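Local coordinates for rubber oxygenase (Streptomyces sp., PDB 5O1L), which cleaves the double bonds of poly(cis-1,4-isoprene) rubber oxidatively with O2, using a non-covalently bound b-type heme, to give oligo-isoprenoids with keto and aldehyde ends, at residues A[142-147]-A[337-342]; A[150-155]-A[301-306]; A[163-168]-A[308-313]. All blocks are in the same frame, centred on the assembly; numbering follows the deposited sequence.

Contact 1: residues A[142-147]-A[337-342]; sequences STAIPR and DMIGLA
Ile339, in the last turn of helix 333-339, reaches with its outer branch to the turn that Thr143 and Ala144 form, and the contact is wholly one of side-chain packing. Its CG1 lies anti to the carbonyl carbon (chi1 -70°), and the further bend at chi2 (-42°) turns CD1 toward Thr143 and Ala144, though the exact position of this methyl is doubtful because it is modelled too close to Ala144 CB. With that caution, CD1 approaches the hydroxyl of Thr143; CG2 of Ile339 comes to Thr143 OG1 from the same side, at 3.9 Å. The side chains of Thr143 and Ile339 run at about a right angle to each other. Ala144 turns its methyl toward Ile339 and also toward Met338, whose SD stands 4.2 Å from Ala144 CB at the margin. Within the all-helical catalytic domain the contact ties the start of helix 146-154 to the C-terminal end of helix 333-339, the Thr143 side chain about 13 Å from the heme. Ser142 to Ile145 make a type I beta turn, with Ile145 as N-cap, while Gly340 ends its helix in a Schellman motif. Replacing Ile339 by alanine would probably leave a gap beside Thr143 and Ala144 where the CG1-CD1 branch had been. The Thr143 hydroxyl has its polar partners outside the two segments, at Leu140 O and Thr304 OG1, and Ile339 packs on Thr304 as well.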
# COMPACT_ATOMS: atom_id res chain seq x y z
N SER A 142 2.59 -7.33 -4.92
CA SER A 142 3.02 -7.63 -3.56
C SER A 142 3.39 -9.12 -3.39
O SER A 142 4.31 -9.43 -2.61
CB SER A 142 1.97 -7.26 -2.58
OG SER A 142 0.97 -8.27 -2.49
N THR A 143 2.81 -9.96 -4.21
CA THR A 143 3.12 -11.43 -4.16
C THR A 143 4.45 -11.75 -4.79
O THR A 143 4.97 -12.88 -4.61
CB THR A 143 1.97 -12.28 -4.76
OG1 THR A 143 1.93 -12.13 -6.20
CG2 THR A 143 0.66 -11.93 -4.17
N ALA A 144 5.07 -10.77 -5.45
CA ALA A 144 6.45 -10.85 -5.92
C ALA A 144 7.46 -10.10 -5.05
O ALA A 144 8.62 -10.01 -5.41
CB ALA A 144 6.56 -10.40 -7.36
N ILE A 145 7.02 -9.52 -3.94
CA ILE A 145 7.93 -8.87 -2.96
C ILE A 145 8.19 -9.85 -1.83
O ILE A 145 7.31 -10.12 -1.02
CB ILE A 145 7.31 -7.57 -2.40
CG1 ILE A 145 7.06 -6.58 -3.54
CG2 ILE A 145 8.30 -6.97 -1.39
CD1 ILE A 145 6.29 -5.33 -3.09
N PRO A 146 9.39 -10.47 -1.80
CA PRO A 146 9.53 -11.66 -0.93
C PRO A 146 9.30 -11.37 0.53
O PRO A 146 8.58 -12.13 1.21
CB PRO A 146 10.96 -12.08 -1.22
CG PRO A 146 11.21 -11.73 -2.61
CD PRO A 146 10.52 -10.35 -2.73
N ARG A 147 9.80 -10.25 1.05
CA ARG A 147 9.63 -9.98 2.46
C ARG A 147 8.22 -9.68 2.88
O ARG A 147 7.81 -10.08 3.96
CB ARG A 147 10.53 -8.84 2.89
CG ARG A 147 11.96 -9.27 2.97
CD ARG A 147 12.83 -8.14 3.37
NE ARG A 147 14.21 -8.63 3.64
CZ ARG A 147 15.23 -7.82 3.87
NH1 ARG A 147 15.09 -6.52 3.88
NH2 ARG A 147 16.42 -8.34 4.12
N ASP A 337 4.95 -13.00 -15.61
CA ASP A 337 5.57 -14.37 -15.73
C ASP A 337 6.12 -14.79 -14.40
O ASP A 337 5.89 -15.90 -13.97
CB ASP A 337 6.66 -14.42 -16.80
CG ASP A 337 6.11 -14.34 -18.22
OD1 ASP A 337 4.88 -14.43 -18.49
OD2 ASP A 337 6.92 -14.15 -19.15
N MET A 338 6.76 -13.87 -13.67
CA MET A 338 7.29 -14.19 -12.34
C MET A 338 6.27 -14.62 -11.34
O MET A 338 6.51 -15.48 -10.54
CB MET A 338 7.99 -12.96 -11.83
CG MET A 338 8.80 -13.09 -10.59
SD MET A 338 9.41 -11.44 -10.33
CE MET A 338 10.65 -11.17 -11.53
N ILE A 339 5.11 -13.97 -11.38
CA ILE A 339 4.00 -14.30 -10.54
C ILE A 339 3.25 -15.56 -10.99
O ILE A 339 2.48 -16.11 -10.23
CB ILE A 339 3.05 -13.01 -10.53
CG1 ILE A 339 3.75 -11.91 -9.76
CG2 ILE A 339 1.71 -13.29 -9.92
CD1 ILE A 339 4.42 -12.46 -8.53
N GLY A 340 3.38 -15.91 -12.25
CA GLY A 340 2.66 -17.06 -12.81
C GLY A 340 1.33 -16.76 -13.41
O GLY A 340 0.49 -17.65 -13.48
N LEU A 341 1.10 -15.51 -13.85
CA LEU A 341 -0.20 -15.19 -14.47
C LEU A 341 -0.24 -15.82 -15.86
O LEU A 341 0.65 -15.56 -16.67
CB LEU A 341 -0.40 -13.67 -14.62
CG LEU A 341 -0.37 -12.95 -13.30
CD1 LEU A 341 -0.51 -11.46 -13.60
CD2 LEU A 341 -1.43 -13.46 -12.34
N ALA A 342 -1.27 -16.62 -16.09
CA ALA A 342 -1.40 -17.31 -17.37
C ALA A 342 -1.49 -16.30 -18.54
O ALA A 342 -2.16 -15.24 -18.42
CB ALA A 342 -2.62 -18.21 -17.36

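Contact 2: residues A[150-155]-A[301-306]; sequences RAVYYS and EALTEV. With HEM (protoporphyrin IX containing Fe), chain C.
Apolar packing joins Tyr153 and Val152 on helix 146-154 to Ala302 and Leu303 on helix 298-313. The Tyr153 ring, with CG anti to the backbone N (chi1 -175°), reaches to Ala302 and Leu303: Ala302 CB approaches Tyr153 CE1 obliquely at 3.7 Å, and Leu303 CD2 lies at the ring edge, 4.4 Å from Tyr153 CD1. Leu303 spreads its other methyl to Val152, Leu303 CD1 to Val152 CG1 at 4.5 Å, a looser contact. Met161 also touches both Tyr153 and Leu303. This is a crossing of two helices in the all-helical fold, the short segments' axes 10.5 Å apart at an angle of 73°, within the catalytic domain of the rubber oxygenase family. The one side-chain hydrogen bond within the segments is made by Ser155, just past the helix end, which turns its hydroxyl back to donate to Ala151 O, Ser155 OG to Ala151 O 3.0 Å; the donor is tilted 29° from the carbonyl plane. Contacts with the heme come from the same two residues: Ser155 OG lies 3.4 Å from the heme CMD methyl, Ser155 CB is near propionate oxygen O2D, and Ala151 CB touches heme CAC and CMD.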
# COMPACT_ATOMS: atom_id res chain seq x y z
N ARG A 150 6.36 -13.11 2.63
CA ARG A 150 6.69 -13.99 3.75
C ARG A 150 6.12 -13.52 5.05
O ARG A 150 5.57 -14.31 5.80
CB ARG A 150 8.19 -14.25 3.89
CG ARG A 150 8.72 -15.10 2.77
CD ARG A 150 10.15 -15.53 2.98
NE ARG A 150 10.42 -16.52 1.96
CZ ARG A 150 11.21 -16.38 0.92
NH1 ARG A 150 11.92 -15.24 0.74
NH2 ARG A 150 11.31 -17.43 0.07
N ALA A 151 6.17 -12.22 5.32
CA ALA A 151 5.59 -11.72 6.54
C ALA A 151 4.09 -11.98 6.61
O ALA A 151 3.58 -12.36 7.65
CB ALA A 151 5.91 -10.21 6.74
N VAL A 152 3.37 -11.71 5.53
CA VAL A 152 1.96 -11.87 5.55
C VAL A 152 1.62 -13.36 5.66
O VAL A 152 0.72 -13.75 6.40
CB VAL A 152 1.33 -11.22 4.29
CG1 VAL A 152 -0.14 -11.56 4.17
CG2 VAL A 152 1.50 -9.69 4.38
N TYR A 153 2.36 -14.17 4.92
CA TYR A 153 2.08 -15.62 4.88
C TYR A 153 2.27 -16.23 6.25
O TYR A 153 1.47 -17.07 6.65
CB TYR A 153 2.99 -16.31 3.89
CG TYR A 153 2.71 -17.80 3.68
CD1 TYR A 153 1.89 -18.24 2.68
CD2 TYR A 153 3.36 -18.72 4.46
CE1 TYR A 153 1.65 -19.60 2.51
CE2 TYR A 153 3.13 -20.08 4.32
CZ TYR A 153 2.28 -20.49 3.36
OH TYR A 153 2.09 -21.85 3.26
N TYR A 154 3.34 -15.89 6.93
CA TYR A 154 3.67 -16.49 8.25
C TYR A 154 3.08 -15.81 9.45
O TYR A 154 3.19 -16.34 10.55
CB TYR A 154 5.19 -16.63 8.43
CG TYR A 154 5.81 -17.58 7.43
CD1 TYR A 154 5.45 -18.95 7.45
CD2 TYR A 154 6.78 -17.17 6.58
CE1 TYR A 154 6.01 -19.82 6.54
CE2 TYR A 154 7.35 -18.02 5.67
CZ TYR A 154 6.98 -19.38 5.70
OH TYR A 154 7.52 -20.21 4.78
N SER A 155 2.37 -14.68 9.29
CA SER A 155 1.76 -13.99 10.47
C SER A 155 0.58 -14.78 11.02
O SER A 155 -0.22 -15.26 10.24
CB SER A 155 1.33 -12.58 10.08
OG SER A 155 2.43 -11.81 10.32
N GLU A 301 3.59 -17.34 -4.16
CA GLU A 301 2.78 -18.17 -5.04
C GLU A 301 1.45 -18.55 -4.41
O GLU A 301 0.40 -18.52 -5.09
CB GLU A 301 3.52 -19.47 -5.35
CG GLU A 301 2.82 -20.39 -6.34
CD GLU A 301 3.62 -21.66 -6.53
OE1 GLU A 301 4.66 -21.56 -7.24
OE2 GLU A 301 3.24 -22.72 -5.94
N ALA A 302 1.50 -18.96 -3.15
CA ALA A 302 0.30 -19.30 -2.42
C ALA A 302 -0.60 -18.12 -2.37
O ALA A 302 -1.77 -18.23 -2.61
CB ALA A 302 0.64 -19.77 -1.01
N LEU A 303 -0.05 -16.95 -2.06
CA LEU A 303 -0.88 -15.76 -1.95
C LEU A 303 -1.50 -15.30 -3.28
O LEU A 303 -2.62 -14.84 -3.28
CB LEU A 303 -0.04 -14.62 -1.35
CG LEU A 303 0.47 -14.85 0.07
CD1 LEU A 303 1.42 -13.76 0.58
CD2 LEU A 303 -0.65 -15.01 1.02
N THR A 304 -0.76 -15.40 -4.37
CA THR A 304 -1.30 -15.06 -5.69
C THR A 304 -2.58 -15.87 -5.95
O THR A 304 -3.58 -15.36 -6.44
CB THR A 304 -0.28 -15.36 -6.78
OG1 THR A 304 0.98 -14.73 -6.48
CG2 THR A 304 -0.76 -14.88 -8.10
N GLU A 305 -2.52 -17.17 -5.67
CA GLU A 305 -3.67 -18.03 -5.98
C GLU A 305 -4.85 -17.66 -5.11
O GLU A 305 -5.97 -17.55 -5.60
CB GLU A 305 -3.31 -19.51 -5.79
CG GLU A 305 -4.51 -20.42 -5.53
CD GLU A 305 -4.14 -21.92 -5.55
OE1 GLU A 305 -2.91 -22.26 -5.51
OE2 GLU A 305 -5.11 -22.75 -5.64
N VAL A 306 -4.58 -17.34 -3.84
CA VAL A 306 -5.66 -16.88 -2.97
C VAL A 306 -6.24 -15.56 -3.49
O VAL A 306 -7.45 -15.43 -3.58
CB VAL A 306 -5.22 -16.72 -1.50
CG1 VAL A 306 -6.36 -16.14 -0.70
CG2 VAL A 306 -4.86 -18.08 -0.90
CHA HEM C . -0.57 -5.16 8.73
CHB HEM C . -0.45 -1.41 5.82
CHC HEM C . 4.15 -2.32 4.85
CHD HEM C . 3.66 -6.58 6.94
C1A HEM C . -0.86 -4.04 8.04
C2A HEM C . -2.15 -3.39 8.15
C3A HEM C . -2.13 -2.36 7.30
C4A HEM C . -0.87 -2.30 6.71
CMA HEM C . -3.30 -1.44 7.06
CAA HEM C . -3.35 -3.80 9.04
CBA HEM C . -4.17 -4.90 8.33
CGA HEM C . -5.52 -4.97 8.94
O1A HEM C . -5.54 -5.59 10.01
O2A HEM C . -6.53 -4.40 8.36
C1B HEM C . 0.85 -1.31 5.32
C2B HEM C . 1.25 -0.26 4.45
C3B HEM C . 2.53 -0.45 4.17
C4B HEM C . 2.95 -1.67 4.85
CMB HEM C . 0.40 0.88 3.94
CAB HEM C . 3.54 0.27 3.44
CBB HEM C . 3.37 1.51 2.74
C1C HEM C . 4.44 -3.58 5.35
C2C HEM C . 5.67 -4.28 5.01
C3C HEM C . 5.50 -5.48 5.64
C4C HEM C . 4.18 -5.48 6.24
CMC HEM C . 6.85 -3.73 4.27
CAC HEM C . 6.43 -6.62 5.64
CBC HEM C . 7.75 -6.71 5.20
C1D HEM C . 2.46 -6.56 7.60
C2D HEM C . 1.97 -7.65 8.46
C3D HEM C . 0.80 -7.28 8.97
C4D HEM C . 0.56 -5.93 8.45
CMD HEM C . 2.70 -8.94 8.60
CAD HEM C . -0.12 -8.10 9.90
CBD HEM C . -1.00 -8.98 9.01
CGD HEM C . -1.87 -9.86 9.91
O1D HEM C . -3.11 -9.71 9.81
O2D HEM C . -1.41 -10.71 10.71
NA HEM C . -0.07 -3.34 7.18
NB HEM C . 1.90 -2.12 5.50
NC HEM C . 3.53 -4.31 6.06
ND HEM C . 1.60 -5.51 7.69
FE HEM C . 1.76 -3.82 6.64

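Contact 3: residues A[163-168]-A[308-313]. With HEM (protoporphyrin IX containing Fe), chain C.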
# COMPACT_ATOMS: atom_id res chain seq x y z
N ASP A 163 -8.67 -13.35 4.31
CA ASP A 163 -8.88 -12.01 4.82
C ASP A 163 -7.61 -11.20 4.73
O ASP A 163 -7.66 -10.06 4.33
CB ASP A 163 -9.40 -12.10 6.27
CG ASP A 163 -10.87 -12.62 6.32
OD1 ASP A 163 -11.68 -12.14 5.47
OD2 ASP A 163 -11.21 -13.51 7.16
N ARG A 164 -6.46 -11.81 5.05
CA ARG A 164 -5.18 -11.10 5.02
C ARG A 164 -4.78 -10.62 3.66
O ARG A 164 -4.23 -9.50 3.53
CB ARG A 164 -4.04 -11.95 5.60
CG ARG A 164 -4.24 -12.19 7.09
CD ARG A 164 -2.96 -12.45 7.91
NE ARG A 164 -2.17 -13.56 7.40
CZ ARG A 164 -2.27 -14.84 7.73
NH1 ARG A 164 -3.11 -15.27 8.63
NH2 ARG A 164 -1.49 -15.71 7.12
N ILE A 165 -4.94 -11.46 2.63
CA ILE A 165 -4.50 -11.07 1.30
C ILE A 165 -5.49 -10.09 0.68
O ILE A 165 -5.06 -9.20 -0.06
CB ILE A 165 -4.13 -12.30 0.42
CG1 ILE A 165 -3.14 -11.97 -0.74
CG2 ILE A 165 -5.34 -12.82 -0.25
CD1 ILE A 165 -1.77 -11.35 -0.38
N ALA A 166 -6.77 -10.22 0.99
CA ALA A 166 -7.77 -9.24 0.57
C ALA A 166 -7.42 -7.88 1.12
O ALA A 166 -7.42 -6.86 0.37
CB ALA A 166 -9.16 -9.62 1.05
N LYS A 167 -7.01 -7.84 2.39
CA LYS A 167 -6.58 -6.54 3.00
C LYS A 167 -5.29 -6.01 2.41
O LYS A 167 -5.14 -4.80 2.23
CB LYS A 167 -6.52 -6.62 4.49
CG LYS A 167 -7.89 -6.80 5.11
CD LYS A 167 -7.70 -7.05 6.59
CE LYS A 167 -9.07 -7.18 7.24
NZ LYS A 167 -8.85 -7.65 8.62
N THR A 168 -4.37 -6.89 2.05
CA THR A 168 -3.14 -6.50 1.36
C THR A 168 -3.50 -5.82 0.03
O THR A 168 -2.94 -4.74 -0.33
CB THR A 168 -2.25 -7.73 1.06
OG1 THR A 168 -1.93 -8.37 2.32
CG2 THR A 168 -0.98 -7.33 0.35
N LEU A 308 -6.18 -14.26 -6.55
CA LEU A 308 -6.88 -14.42 -7.83
C LEU A 308 -8.26 -15.03 -7.63
O LEU A 308 -9.22 -14.63 -8.27
CB LEU A 308 -6.06 -15.23 -8.80
CG LEU A 308 -4.86 -14.57 -9.39
CD1 LEU A 308 -4.02 -15.59 -10.14
CD2 LEU A 308 -5.24 -13.38 -10.28
N GLY A 309 -8.34 -15.95 -6.65
CA GLY A 309 -9.59 -16.54 -6.26
C GLY A 309 -10.57 -15.58 -5.64
O GLY A 309 -11.74 -15.60 -6.00
N ILE A 310 -10.08 -14.73 -4.75
CA ILE A 310 -10.89 -13.72 -4.10
C ILE A 310 -11.51 -12.79 -5.15
O ILE A 310 -12.68 -12.50 -5.12
CB ILE A 310 -10.04 -12.86 -3.14
CG1 ILE A 310 -9.69 -13.64 -1.89
CG2 ILE A 310 -10.71 -11.53 -2.77
CD1 ILE A 310 -8.50 -13.07 -1.14
N VAL A 311 -10.71 -12.33 -6.11
CA VAL A 311 -11.19 -11.37 -7.09
C VAL A 311 -12.24 -12.00 -8.03
O VAL A 311 -13.24 -11.37 -8.38
CB VAL A 311 -10.02 -10.79 -7.87
CG1 VAL A 311 -10.53 -9.88 -8.97
CG2 VAL A 311 -9.11 -10.02 -6.91
N ALA A 312 -11.96 -13.19 -8.48
CA ALA A 312 -12.87 -13.92 -9.34
C ALA A 312 -14.20 -14.24 -8.63
O ALA A 312 -15.24 -14.28 -9.30
CB ALA A 312 -12.19 -15.19 -9.85
N GLU A 313 -14.16 -14.40 -7.32
CA GLU A 313 -15.38 -14.62 -6.50
C GLU A 313 -16.27 -13.40 -6.23
O GLU A 313 -17.43 -13.54 -5.83
CB GLU A 313 -15.00 -15.24 -5.16
CG GLU A 313 -14.65 -16.72 -5.26
CD GLU A 313 -14.44 -17.37 -3.89
OE1 GLU A 313 -14.10 -16.65 -2.89
OE2 GLU A 313 -14.62 -18.62 -3.85
CHA HEM C . -0.57 -5.16 8.73
CHB HEM C . -0.45 -1.41 5.82
CHC HEM C . 4.15 -2.32 4.85
CHD HEM C . 3.66 -6.58 6.94
C1A HEM C . -0.86 -4.04 8.04
C2A HEM C . -2.15 -3.39 8.15
C3A HEM C . -2.13 -2.36 7.30
C4A HEM C . -0.87 -2.30 6.71
CMA HEM C . -3.30 -1.44 7.06
CAA HEM C . -3.35 -3.80 9.04
CBA HEM C . -4.17 -4.90 8.33
CGA HEM C . -5.52 -4.97 8.94
O1A HEM C . -5.54 -5.59 10.01
O2A HEM C . -6.53 -4.40 8.36
C1B HEM C . 0.85 -1.31 5.32
C2B HEM C . 1.25 -0.26 4.45
C3B HEM C . 2.53 -0.45 4.17
C4B HEM C . 2.95 -1.67 4.85
CMB HEM C . 0.40 0.88 3.94
CAB HEM C . 3.54 0.27 3.44
CBB HEM C . 3.37 1.51 2.74
C1C HEM C . 4.44 -3.58 5.35
C2C HEM C . 5.67 -4.28 5.01
C3C HEM C . 5.50 -5.48 5.64
C4C HEM C . 4.18 -5.48 6.24
CMC HEM C . 6.85 -3.73 4.27
CAC HEM C . 6.43 -6.62 5.64
CBC HEM C . 7.75 -6.71 5.20
C1D HEM C . 2.46 -6.56 7.60
C2D HEM C . 1.97 -7.65 8.46
C3D HEM C . 0.80 -7.28 8.97
C4D HEM C . 0.56 -5.93 8.45
CMD HEM C . 2.70 -8.94 8.60
CAD HEM C . -0.12 -8.10 9.90
CBD HEM C . -1.00 -8.98 9.01
CGD HEM C . -1.87 -9.86 9.91
O1D HEM C . -3.11 -9.71 9.81
O2D HEM C . -1.41 -10.71 10.71
NA HEM C . -0.07 -3.34 7.18
NB HEM C . 1.90 -2.12 5.50
NC HEM C . 3.53 -4.31 6.06
ND HEM C . 1.60 -5.51 7.69
FE HEM C . 1.76 -3.82 6.64
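Ile310 sends its CD1 methyl from helix 298-313 to helix 161-169, where it meets Ile165 and Ala166. The Ile165 CG2 to Ile310 CD1 distance of 3.3 Å is tighter than usual for two carbons; Ala166 CB is 4.1 Å from that CD1, and Ala166 N is 4.0 Å from the same Ile310 CD1. With CG1 anti to the carbonyl carbon and chi2 at 161°, Ile310 is stretched out, and its terminal methyl does the touching. The two isoleucine side chains meet obliquely, and Ile165 also packs on Leu303, Val306 and Leu307, which widens its seat along the same helix. Helix 161-169 is thereby set between helix 298-313 and the heme in this all-helical catalytic domain, Ile165 and Ala166 serving the protein side and Arg164 and Lys167 the cofactor. Arg164 bends at chi3 (-55°) and lays its aliphatic part along a propionate, Arg164 CD to heme O1D 3.3 Å. Its guanidinium is positioned by Val152 O, bonded to NE, and Ala159 O, bonded to NH1. The extended Lys167 runs past the other propionate: Lys167 CD is 3.4 Å from heme O2A and Lys167 NZ 4.0 Å from O2A, near enough that its charge probably helps balance the carboxylate. One turn on, Thr168 OG1 donates to Arg164 O at 2.8 Å, and Thr168 N reaches this oxygen from the opposite face of its plane.

All three contacts lie in the catalytic domain, with centres 11 Å apart for contacts 1 and 2 and for contacts 2 and 3, and 15 Å for contacts 1 and 3. Along the chain 142-147, 150-155 and 163-168 come first, then 301-306, 308-313 and 337-342; contacts 2 and 3 therefore nest inside the loop closed by contact 1 and cross each other. Contacts 1 and 2 share helix 146-154 and touch where Ile339 CG2 lies 3.5 Å from Thr304 CG2. Val152 O and Arg164 NH2, at 3.0 Å, probably bond contact 2 to contact 3. Helix 298-313, common to contacts 2 and 3, packs against both heme-touching helices, 146-154 and 161-169.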